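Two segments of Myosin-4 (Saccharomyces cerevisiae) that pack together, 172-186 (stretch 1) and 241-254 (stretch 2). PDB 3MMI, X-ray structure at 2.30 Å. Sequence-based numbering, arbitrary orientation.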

# COMPACT_ATOMS: atom_id res chain seq x y z
N ASP A 172 3.46 19.69 -4.15
CA ASP A 172 4.20 20.83 -4.73
C ASP A 172 5.12 20.45 -5.80
O ASP A 172 5.37 21.25 -6.66
CB ASP A 172 5.03 21.62 -3.70
CG ASP A 172 4.18 22.54 -2.85
OD1 ASP A 172 3.15 23.00 -3.34
OD2 ASP A 172 4.54 22.78 -1.65
N MET A 173 5.60 19.22 -5.76
CA MET A 173 6.51 18.69 -6.80
C MET A 173 5.74 18.40 -8.08
O MET A 173 6.25 18.55 -9.14
CB MET A 173 7.11 17.39 -6.21
CG MET A 173 8.47 17.02 -6.68
SD MET A 173 9.05 15.49 -6.04
CE MET A 173 7.92 15.08 -4.73
N VAL A 174 4.47 17.94 -7.97
CA VAL A 174 3.83 17.27 -9.12
C VAL A 174 2.70 18.07 -9.62
O VAL A 174 2.64 18.26 -10.83
CB VAL A 174 3.34 15.81 -8.82
CG1 VAL A 174 2.47 15.29 -9.97
CG2 VAL A 174 4.44 14.91 -8.43
N LEU A 175 1.82 18.55 -8.75
CA LEU A 175 0.52 19.12 -9.13
C LEU A 175 0.41 20.66 -9.10
O LEU A 175 -0.57 21.22 -9.69
CB LEU A 175 -0.53 18.57 -8.16
CG LEU A 175 -0.81 17.09 -8.28
CD1 LEU A 175 -1.88 16.70 -7.30
CD2 LEU A 175 -1.22 16.81 -9.83
N ASN A 176 1.29 21.31 -8.32
CA ASN A 176 1.17 22.77 -7.97
C ASN A 176 1.58 23.61 -9.14
O ASN A 176 2.76 23.74 -9.43
CB ASN A 176 2.09 23.13 -6.79
CG ASN A 176 1.83 24.54 -6.23
OD1 ASN A 176 1.18 25.37 -6.87
ND2 ASN A 176 2.34 24.78 -5.04
N GLU A 177 0.61 24.16 -9.86
CA GLU A 177 0.98 24.85 -11.11
C GLU A 177 1.80 26.08 -10.83
O GLU A 177 2.66 26.43 -11.67
CB GLU A 177 -0.24 25.18 -11.98
CG GLU A 177 -1.30 26.07 -11.31
CD GLU A 177 -1.17 27.54 -11.76
OE1 GLU A 177 -0.47 27.75 -12.76
OE2 GLU A 177 -1.75 28.45 -11.10
N LYS A 178 1.62 26.66 -9.62
CA LYS A 178 2.45 27.81 -9.15
C LYS A 178 3.96 27.54 -9.24
O LYS A 178 4.74 28.46 -9.42
CB LYS A 178 2.08 28.31 -7.72
CG LYS A 178 0.59 28.52 -7.47
N LEU A 179 4.34 26.27 -9.14
CA LEU A 179 5.74 25.92 -9.14
C LEU A 179 6.13 25.23 -10.41
O LEU A 179 7.14 24.53 -10.39
CB LEU A 179 6.04 24.97 -7.98
CG LEU A 179 5.53 25.26 -6.56
CD1 LEU A 179 6.35 24.38 -5.55
CD2 LEU A 179 5.62 26.77 -6.20
N PHE A 180 5.40 25.40 -11.50
CA PHE A 180 5.83 24.81 -12.78
C PHE A 180 7.00 25.58 -13.37
O PHE A 180 7.81 25.05 -14.09
CB PHE A 180 4.69 24.75 -13.83
CG PHE A 180 3.62 23.71 -13.56
CD1 PHE A 180 3.82 22.67 -12.69
CD2 PHE A 180 2.40 23.80 -14.18
CE1 PHE A 180 2.84 21.77 -12.46
CE2 PHE A 180 1.44 22.90 -13.96
CZ PHE A 180 1.65 21.89 -13.10
N LYS A 181 7.07 26.86 -13.04
CA LYS A 181 8.17 27.68 -13.49
C LYS A 181 9.50 27.29 -12.84
O LYS A 181 10.54 27.58 -13.38
CB LYS A 181 7.85 29.16 -13.31
CG LYS A 181 7.21 29.53 -11.99
N ASN A 182 9.44 26.60 -11.72
CA ASN A 182 10.62 26.04 -11.06
C ASN A 182 11.13 24.79 -11.74
O ASN A 182 10.37 24.02 -12.25
CB ASN A 182 10.34 25.75 -9.60
CG ASN A 182 10.01 26.98 -8.81
OD1 ASN A 182 9.49 26.91 -7.72
ND2 ASN A 182 10.33 28.13 -9.36
N SER A 183 12.43 24.62 -11.75
CA SER A 183 13.07 23.41 -12.20
C SER A 183 12.41 22.17 -11.63
O SER A 183 12.22 21.19 -12.33
CB SER A 183 14.50 23.40 -11.70
OG SER A 183 14.53 23.56 -10.31
N GLY A 184 12.12 22.25 -10.34
CA GLY A 184 11.44 21.25 -9.57
C GLY A 184 12.45 20.42 -8.87
O GLY A 184 12.14 19.59 -8.04
N ASP A 185 13.69 20.73 -9.21
CA ASP A 185 14.88 19.89 -9.19
C ASP A 185 15.34 19.42 -7.84
O ASP A 185 15.84 18.36 -7.68
CB ASP A 185 16.02 20.70 -9.78
CG ASP A 185 16.08 20.63 -11.26
OD1 ASP A 185 15.22 20.03 -11.89
OD2 ASP A 185 17.04 21.19 -11.79
N GLU A 186 15.21 20.30 -6.90
CA GLU A 186 15.60 20.11 -5.50
C GLU A 186 14.64 19.13 -4.88
O GLU A 186 15.01 18.28 -4.07
CB GLU A 186 15.54 21.45 -4.75
CG GLU A 186 16.84 21.91 -4.16
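Stretch 2, residues 241-254: KYGYEVDRNIERLV

Stretch 2 is helical throughout, its main-chain amides from Glu245 onward bonded to carbonyls four residues back. These amides are thus satisfied within the helix, and the closest contacts to stretch 1 come from side chains. Stretch 1 begins in a helix, turns through a short 3-10 segment at Glu177 and Lys178, and enters another helix at Asp185, presenting carbonyls to the side chains of stretch 2. The register does not run steadily one way: Val174 meets Asn249, Glu177 falls back to Tyr242 and Phe180 to Glu245, then Ser183 and Asp185 reach Arg252.

The backbones come nearest at Val174, whose CA is 5.3 Å from CA of Asn249. Its branched side chain fits as a knob among Val246, Asn249, Ile250 and Leu253, with Val174 CG1 4.0 Å from Val246 CG1; compact and apolar, it needs no polar partner there. Val174 O lies 2.9 Å from the modelled OD1 of Asn249, whose amide is probably turned over; turned back, it could supply a hydrogen bond.

The next carbonyl is satisfied clearly: Tyr242 OH donates to Leu175 O at 2.5 Å, the long phenol carrying a donor across to stretch 1. Leu175 CD2 also packs on Val246 CG1 at 3.7 Å. Phe180 points toward the helix, one ring face covered by Glu245 CB, 3.8 Å from the ring centroid, while Phe180 CE2 meets Tyr242 CD1 at 3.6 Å.

Farther along, Arg252 serves two acceptors with one planar guanidinium, whose edge faces both. Arg252 NH1 donates to Ser183 O at 3.0 Å, and Arg252 NH2 to Asp185 OD1 at 3.0 Å, a salt bridge uniting charge and hydrogen bond.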

# COMPACT_ATOMS: atom_id res chain seq x y z
N LYS A 241 -2.68 22.44 -20.89
CA LYS A 241 -1.37 22.78 -20.50
C LYS A 241 -1.01 22.33 -19.13
O LYS A 241 0.07 21.74 -18.95
CB LYS A 241 -1.15 24.31 -20.64
CG LYS A 241 0.29 24.72 -20.55
CD LYS A 241 1.06 23.90 -21.60
CE LYS A 241 2.55 23.99 -21.30
NZ LYS A 241 2.99 24.91 -22.27
N TYR A 242 -1.88 22.57 -18.17
CA TYR A 242 -1.70 22.02 -16.88
C TYR A 242 -1.51 20.53 -16.97
O TYR A 242 -0.65 19.94 -16.26
CB TYR A 242 -2.83 22.46 -15.93
CG TYR A 242 -2.72 21.86 -14.51
CD1 TYR A 242 -2.08 22.51 -13.46
CD2 TYR A 242 -3.20 20.60 -14.29
CE1 TYR A 242 -2.05 21.93 -12.20
CE2 TYR A 242 -3.13 20.03 -13.03
CZ TYR A 242 -2.58 20.70 -12.03
OH TYR A 242 -2.50 20.06 -10.85
N GLY A 243 -2.34 19.89 -17.82
CA GLY A 243 -2.37 18.44 -17.91
C GLY A 243 -1.03 17.93 -18.43
O GLY A 243 -0.40 17.05 -17.85
N TYR A 244 -0.57 18.58 -19.49
CA TYR A 244 0.71 18.26 -20.07
C TYR A 244 1.93 18.38 -19.11
O TYR A 244 2.80 17.50 -19.05
CB TYR A 244 0.97 19.13 -21.29
CG TYR A 244 2.36 18.92 -21.83
CD1 TYR A 244 2.60 17.85 -22.73
CD2 TYR A 244 3.44 19.74 -21.45
CE1 TYR A 244 3.88 17.60 -23.24
CE2 TYR A 244 4.80 19.48 -21.97
CZ TYR A 244 4.96 18.41 -22.88
OH TYR A 244 6.15 18.10 -23.44
N GLU A 245 1.94 19.42 -18.29
CA GLU A 245 2.98 19.61 -17.28
C GLU A 245 2.96 18.58 -16.12
O GLU A 245 4.04 18.10 -15.74
CB GLU A 245 2.92 21.03 -16.72
CG GLU A 245 3.14 22.10 -17.82
CD GLU A 245 4.57 21.99 -18.53
OE1 GLU A 245 5.58 21.70 -17.93
OE2 GLU A 245 4.71 22.13 -19.74
N VAL A 246 1.79 18.21 -15.60
CA VAL A 246 1.68 17.13 -14.61
C VAL A 246 2.15 15.84 -15.22
O VAL A 246 2.71 15.00 -14.53
CB VAL A 246 0.19 17.01 -14.12
CG1 VAL A 246 -0.01 15.79 -13.13
CG2 VAL A 246 -0.26 18.46 -13.55
N ASP A 247 1.82 15.62 -16.48
CA ASP A 247 2.23 14.40 -17.18
C ASP A 247 3.74 14.18 -17.15
O ASP A 247 4.21 13.13 -16.75
CB ASP A 247 1.85 14.44 -18.68
CG ASP A 247 1.13 13.19 -19.15
OD1 ASP A 247 1.05 12.21 -18.39
OD2 ASP A 247 0.49 13.21 -20.22
N ARG A 248 4.47 15.25 -17.48
CA ARG A 248 5.91 15.27 -17.36
C ARG A 248 6.39 15.06 -15.92
O ARG A 248 7.40 14.40 -15.70
CB ARG A 248 6.47 16.59 -17.91
CG ARG A 248 5.84 17.03 -19.22
N ASN A 249 5.69 15.62 -14.93
CA ASN A 249 6.19 15.48 -13.56
C ASN A 249 6.03 14.05 -13.20
O ASN A 249 6.90 13.47 -12.46
CB ASN A 249 5.49 16.40 -12.55
CG ASN A 249 5.81 17.86 -12.78
OD1 ASN A 249 5.07 18.79 -12.37
ND2 ASN A 249 6.95 18.10 -13.33
N ILE A 250 4.94 13.46 -13.68
CA ILE A 250 4.65 12.08 -13.32
C ILE A 250 5.75 11.16 -13.91
O ILE A 250 6.33 10.28 -13.28
CB ILE A 250 3.21 11.63 -13.79
CG1 ILE A 250 2.12 12.24 -12.85
CG2 ILE A 250 3.10 10.14 -13.79
CD1 ILE A 250 0.77 11.95 -13.32
N GLU A 251 6.01 11.41 -15.16
CA GLU A 251 7.09 10.64 -15.88
C GLU A 251 8.45 10.83 -15.22
O GLU A 251 9.15 9.89 -15.05
CB GLU A 251 7.20 10.95 -17.38
CG GLU A 251 5.94 10.81 -18.30
CD GLU A 251 4.76 9.87 -17.81
OE1 GLU A 251 3.60 10.40 -17.58
OE2 GLU A 251 4.96 8.62 -17.66
N ARG A 252 8.74 11.99 -14.69
CA ARG A 252 9.87 12.18 -13.86
C ARG A 252 9.82 11.33 -12.60
O ARG A 252 10.80 10.66 -12.30
CB ARG A 252 9.96 13.66 -13.45
CG ARG A 252 11.31 14.16 -13.58
CD ARG A 252 11.43 15.60 -13.09
NE ARG A 252 12.77 15.84 -12.60
CZ ARG A 252 13.24 17.06 -12.27
NH1 ARG A 252 12.52 18.18 -12.43
NH2 ARG A 252 14.47 17.16 -11.86
N LEU A 253 8.73 11.40 -11.83
CA LEU A 253 8.52 10.53 -10.65
C LEU A 253 8.68 9.05 -10.99
O LEU A 253 9.31 8.27 -10.24
CB LEU A 253 7.12 10.78 -10.09
CG LEU A 253 6.79 10.02 -8.82
CD1 LEU A 253 5.89 10.93 -7.92
CD2 LEU A 253 6.19 8.69 -9.19
N VAL A 254 8.11 8.64 -12.12
CA VAL A 254 8.07 7.22 -12.49
C VAL A 254 9.47 6.65 -13.01
O VAL A 254 9.72 5.48 -12.91
CB VAL A 254 6.98 7.00 -13.55
CG1 VAL A 254 7.38 6.06 -14.60
CG2 VAL A 254 5.74 6.57 -12.88